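One contact in two related proteins. Structure 1 is MOCO carrier protein from Chlamydomonas reinhardtii, which probably binds the molybdenum cofactor and carries it towards the enzymes that use it: PDB 2IZ5 (chain A, 2.29 Å), residues P133-G138 and H156-V161. Structure 2 is p450 cytochrome, putative from Rippkaea orientalis: PDB 6Y01 (chain B, 1.23 Å), residues P134-N139 and W157-P162. One frame, after least-squares fit of the local backbone (RMSD 0.72 Å); residues are numbered along the deposited sequences.

Structure 1 (2IZ5); sequences PVVLLG and HVAADV.
H156 and L136 exchange backbone bonds with the facing strand, which fixes the parallel register of strands 134-137 and 155-158. Within the chain, the latter is the outermost strand at this end of a Rossmann-type parallel sheet, and helix 141-150 makes the beta-alpha-beta crossover between them. H156 N donates to V134 O (2.9 Å), L136 N to H156 O (2.7 Å) and A158 N to L136 O (3.0 Å), with N-H...O angles of at least 158°. V134 O also lies in plane at the edge of the imidazole, 3.6 Å from H156 ND1. At the N-cap of helix 161-173, D160 OD2 accepts a hydrogen bond from G163 N.

Apolar contacts follow. V135 chi1 of 179° puts CG1 anti to the backbone N, where it meets A158 CB at 3.8 Å, while V135 CG2 meets H156 CB at 3.9 Å. P133 CB lies 4.1 Å from H156 CE1. L137 CD2 approaches V161 CG2. On the opposite face, L136 O lies 3.8 Å from V157 CA. G138 follows the strand with a positive phi (68°).

Structure 2 (6Y01); sequences PVILLN and WIASSP.
W157 and L137 exchange backbone bonds that set the parallel register. W157 N donates to V135 O (2.9 Å), L137 N to W157 O (2.8 Å) and A159 N to L137 O (2.9 Å), all nearly straight at 169° or more. V135 O also lies in plane at the edge of the indole, 3.6 Å from W157 CE3. At the N-cap of helix 162-176, S161 OG accepts a hydrogen bond from N164 N.

In the apolar packing, I136 chi1 of -58° leaves the CG2 branch anti to the backbone N, where it meets A159 CB at 3.6 Å, while I136 CG1 meets W157 CB at 4.1 Å. P134 CB lies 3.9 Å from W157 CZ3. L138 CD2 approaches CG in the ring of P162. On the opposite face, L137 CD1 meets I158 CD1 at 3.6 Å. N139 follows the strand with an extended backbone (phi -160°), and its OD1 is held by D141 N just before helix 142-151 and by Q145 NE2 within it.

Comparison
The backbone bonds are kept: H156(A) N to V134(A) O and W157(B) N to V135(B) O both measure 2.9 Å, and the bonds of L136(A) and A158(A) recur at L137(B) and A159(B). At the helix cap D160(A) presents a carboxylate and S161(B) a neutral hydroxyl, its OG 1.1 Å apart from CG of D160(A) after superposition, so a negative charge near the helix start is probably absent in B. S160(B) adds an OG absent from A159(A).

The backbone departs at G138(A) / N139(B), where the CA atoms stand 1.4 Å and the carbonyl O atoms 3.1 Å apart after superposition, and phi is 68° against -160°. The positive phi suits glycine; N139(B) takes an extended course and adds an amide, whose ND2 comes to 4.0 Å from L137(B) CB.

In the packing, an indole replaces the imidazole. CE3 of W157(B) falls 0.8 Å apart from CE1 of H156(A), but CD1, NE1 and CH2 have no counterpart. The rings leave at chi1 -53° in H156(A) and -81° in W157(B), and both keep touch with P133(A) or P134(B). CG2 of I136(B) falls on CG1 of V135(A) and CG1 on CG2, each 0.6 Å apart after superposition; the touch on A158(A) / A159(B) is kept, and I136(B) adds a buried CD1. I158(B) overlays both branches of V157(A) and extends to CD1, which has no counterpart; the touch on L136(A) / L137(B) is kept. CG of P162(B) lies 0.8 Å apart from CG2 of V161(A), preserving the touch on L137(A) / L138(B), while CG1 of V161(A) is absent and CD of P162(B) closes the ring on the backbone N, leaving no N-H to donate there.

Structure 1 (2IZ5)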
# COMPACT_ATOMS: atom_id res chain seq x y z
N PRO A 133 -8.55 -0.15 -20.45
CA PRO A 133 -8.61 0.89 -21.46
C PRO A 133 -8.51 2.26 -20.86
O PRO A 133 -9.15 2.54 -19.84
CB PRO A 133 -10.00 0.74 -22.08
CG PRO A 133 -10.62 -0.45 -21.47
CD PRO A 133 -9.86 -0.82 -20.27
N VAL A 134 -7.71 3.10 -21.48
CA VAL A 134 -7.50 4.47 -21.04
C VAL A 134 -7.84 5.33 -22.23
O VAL A 134 -7.32 5.15 -23.34
CB VAL A 134 -6.03 4.75 -20.55
CG1 VAL A 134 -5.89 6.23 -20.14
CG2 VAL A 134 -5.64 3.85 -19.39
N VAL A 135 -8.72 6.27 -21.98
CA VAL A 135 -9.03 7.33 -22.91
C VAL A 135 -8.28 8.60 -22.53
O VAL A 135 -8.37 9.11 -21.41
CB VAL A 135 -10.55 7.51 -22.98
CG1 VAL A 135 -10.94 8.62 -23.92
CG2 VAL A 135 -11.19 6.17 -23.37
N LEU A 136 -7.52 9.11 -23.48
CA LEU A 136 -6.71 10.31 -23.29
C LEU A 136 -7.39 11.56 -23.86
O LEU A 136 -7.70 11.62 -25.04
CB LEU A 136 -5.38 10.10 -23.96
CG LEU A 136 -4.47 8.98 -23.44
CD1 LEU A 136 -3.15 9.08 -24.15
CD2 LEU A 136 -4.19 9.02 -21.95
N LEU A 137 -7.63 12.55 -23.02
CA LEU A 137 -8.33 13.77 -23.43
C LEU A 137 -7.49 14.97 -23.04
O LEU A 137 -7.06 15.08 -21.90
CB LEU A 137 -9.70 13.80 -22.74
CG LEU A 137 -10.61 14.97 -23.00
CD1 LEU A 137 -11.06 14.92 -24.47
CD2 LEU A 137 -11.77 14.98 -22.03
N GLY A 138 -7.19 15.84 -23.99
CA GLY A 138 -6.39 17.03 -23.72
C GLY A 138 -4.93 16.78 -23.35
O GLY A 138 -4.36 17.48 -22.49
N HIS A 156 -7.04 5.14 -26.23
CA HIS A 156 -7.98 5.83 -27.10
C HIS A 156 -7.74 7.31 -26.92
O HIS A 156 -7.90 7.85 -25.84
CB HIS A 156 -9.42 5.46 -26.74
CG HIS A 156 -9.65 3.99 -26.69
ND1 HIS A 156 -9.15 3.19 -25.69
CD2 HIS A 156 -10.29 3.16 -27.55
CE1 HIS A 156 -9.46 1.93 -25.93
NE2 HIS A 156 -10.15 1.88 -27.05
N VAL A 157 -7.33 7.95 -28.00
CA VAL A 157 -7.14 9.38 -28.03
C VAL A 157 -8.47 10.02 -28.43
O VAL A 157 -8.95 9.80 -29.53
CB VAL A 157 -6.02 9.76 -29.05
CG1 VAL A 157 -5.93 11.27 -29.24
CG2 VAL A 157 -4.67 9.15 -28.59
N ALA A 158 -9.07 10.76 -27.51
CA ALA A 158 -10.31 11.50 -27.76
C ALA A 158 -9.97 12.96 -28.05
O ALA A 158 -9.07 13.56 -27.43
CB ALA A 158 -11.22 11.37 -26.58
N ALA A 159 -10.69 13.54 -29.01
CA ALA A 159 -10.39 14.91 -29.45
C ALA A 159 -11.08 15.96 -28.59
O ALA A 159 -10.61 17.11 -28.52
CB ALA A 159 -10.77 15.11 -30.93
N ASP A 160 -12.19 15.57 -27.94
CA ASP A 160 -13.00 16.44 -27.07
C ASP A 160 -13.85 15.56 -26.17
O ASP A 160 -13.80 14.35 -26.25
CB ASP A 160 -13.91 17.34 -27.93
CG ASP A 160 -14.79 16.55 -28.90
OD1 ASP A 160 -15.49 17.19 -29.70
OD2 ASP A 160 -14.78 15.30 -28.88
N VAL A 161 -14.67 16.17 -25.32
CA VAL A 161 -15.45 15.44 -24.33
C VAL A 161 -16.46 14.48 -24.94
O VAL A 161 -16.66 13.39 -24.41
CB VAL A 161 -16.18 16.39 -23.37
CG1 VAL A 161 -17.08 15.61 -22.46
CG2 VAL A 161 -15.15 17.21 -22.52
O HOH W 1 -7.36 15.13 -26.71

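Structure 2 (6Y01)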
# COMPACT_ATOMS: atom_id res chain seq x y z
N PRO B 134 -9.21 -0.19 -20.45
CA PRO B 134 -9.31 0.81 -21.51
C PRO B 134 -9.07 2.21 -20.95
O PRO B 134 -9.64 2.58 -19.89
CB PRO B 134 -10.76 0.69 -22.02
CG PRO B 134 -11.22 -0.62 -21.52
CD PRO B 134 -10.47 -0.89 -20.22
N VAL B 135 -8.23 2.97 -21.66
CA VAL B 135 -7.84 4.32 -21.24
C VAL B 135 -8.06 5.27 -22.40
O VAL B 135 -7.61 5.00 -23.50
CB VAL B 135 -6.40 4.41 -20.75
CG1 VAL B 135 -6.01 5.85 -20.46
CG2 VAL B 135 -6.19 3.53 -19.54
N ILE B 136 -8.72 6.39 -22.08
CA ILE B 136 -8.90 7.49 -23.04
C ILE B 136 -8.15 8.70 -22.51
O ILE B 136 -8.40 9.13 -21.37
CB ILE B 136 -10.38 7.81 -23.24
CG1 ILE B 136 -11.15 6.59 -23.73
CG2 ILE B 136 -10.53 9.00 -24.17
CD1 ILE B 136 -12.66 6.78 -23.71
N LEU B 137 -7.28 9.27 -23.33
CA LEU B 137 -6.58 10.52 -22.99
C LEU B 137 -7.31 11.69 -23.64
O LEU B 137 -7.52 11.70 -24.84
CB LEU B 137 -5.14 10.45 -23.47
CG LEU B 137 -4.34 9.23 -22.98
CD1 LEU B 137 -2.92 9.28 -23.56
CD2 LEU B 137 -4.30 9.19 -21.48
N LEU B 138 -7.61 12.67 -22.82
CA LEU B 138 -8.21 13.95 -23.28
C LEU B 138 -7.31 15.08 -22.77
O LEU B 138 -7.47 15.54 -21.63
CB LEU B 138 -9.66 14.03 -22.79
CG LEU B 138 -10.39 15.28 -23.24
CD1 LEU B 138 -10.70 15.25 -24.72
CD2 LEU B 138 -11.68 15.36 -22.47
N ASN B 139 -6.28 15.40 -23.56
CA ASN B 139 -5.27 16.37 -23.11
C ASN B 139 -4.53 16.92 -24.31
O ASN B 139 -4.73 16.42 -25.43
CB ASN B 139 -4.29 15.78 -22.09
CG ASN B 139 -3.38 14.72 -22.63
OD1 ASN B 139 -2.79 14.87 -23.71
ND2 ASN B 139 -3.34 13.62 -21.91
N TRP B 157 -6.43 5.12 -26.13
CA TRP B 157 -7.23 5.94 -27.08
C TRP B 157 -6.99 7.42 -26.80
O TRP B 157 -6.85 7.81 -25.65
CB TRP B 157 -8.72 5.65 -26.93
CG TRP B 157 -9.15 4.42 -27.65
CD1 TRP B 157 -9.56 4.30 -28.95
CD2 TRP B 157 -9.32 3.13 -27.06
NE1 TRP B 157 -9.93 3.01 -29.22
CE2 TRP B 157 -9.78 2.27 -28.08
CE3 TRP B 157 -9.09 2.64 -25.79
CZ2 TRP B 157 -10.02 0.92 -27.84
CZ3 TRP B 157 -9.31 1.30 -25.56
CH2 TRP B 157 -9.80 0.46 -26.56
N ILE B 158 -6.96 8.22 -27.85
CA ILE B 158 -6.80 9.68 -27.77
C ILE B 158 -8.12 10.32 -28.22
O ILE B 158 -8.52 10.13 -29.35
CB ILE B 158 -5.65 10.19 -28.65
CG1 ILE B 158 -4.38 9.38 -28.41
CG2 ILE B 158 -5.45 11.68 -28.42
CD1 ILE B 158 -3.84 9.47 -27.05
N ALA B 159 -8.77 11.06 -27.32
CA ALA B 159 -10.04 11.71 -27.64
C ALA B 159 -9.82 13.15 -28.06
O ALA B 159 -8.89 13.80 -27.59
CB ALA B 159 -11.01 11.67 -26.47
N SER B 160 -10.74 13.65 -28.87
CA SER B 160 -10.71 15.04 -29.38
C SER B 160 -11.60 15.97 -28.56
O SER B 160 -11.45 17.18 -28.68
CB SER B 160 -11.12 15.06 -30.85
OG SER B 160 -12.38 14.41 -31.04
N SER B 161 -12.52 15.43 -27.77
CA SER B 161 -13.53 16.23 -27.05
C SER B 161 -14.22 15.35 -26.04
O SER B 161 -14.15 14.14 -26.10
CB SER B 161 -14.56 16.77 -28.01
OG SER B 161 -15.33 15.69 -28.53
N PRO B 162 -14.96 15.94 -25.07
CA PRO B 162 -15.81 15.15 -24.18
C PRO B 162 -16.78 14.25 -24.94
O PRO B 162 -16.93 13.09 -24.58
CB PRO B 162 -16.48 16.22 -23.32
CG PRO B 162 -15.47 17.31 -23.29
CD PRO B 162 -14.94 17.36 -24.71
O HOH W 2 -6.65 14.50 -26.20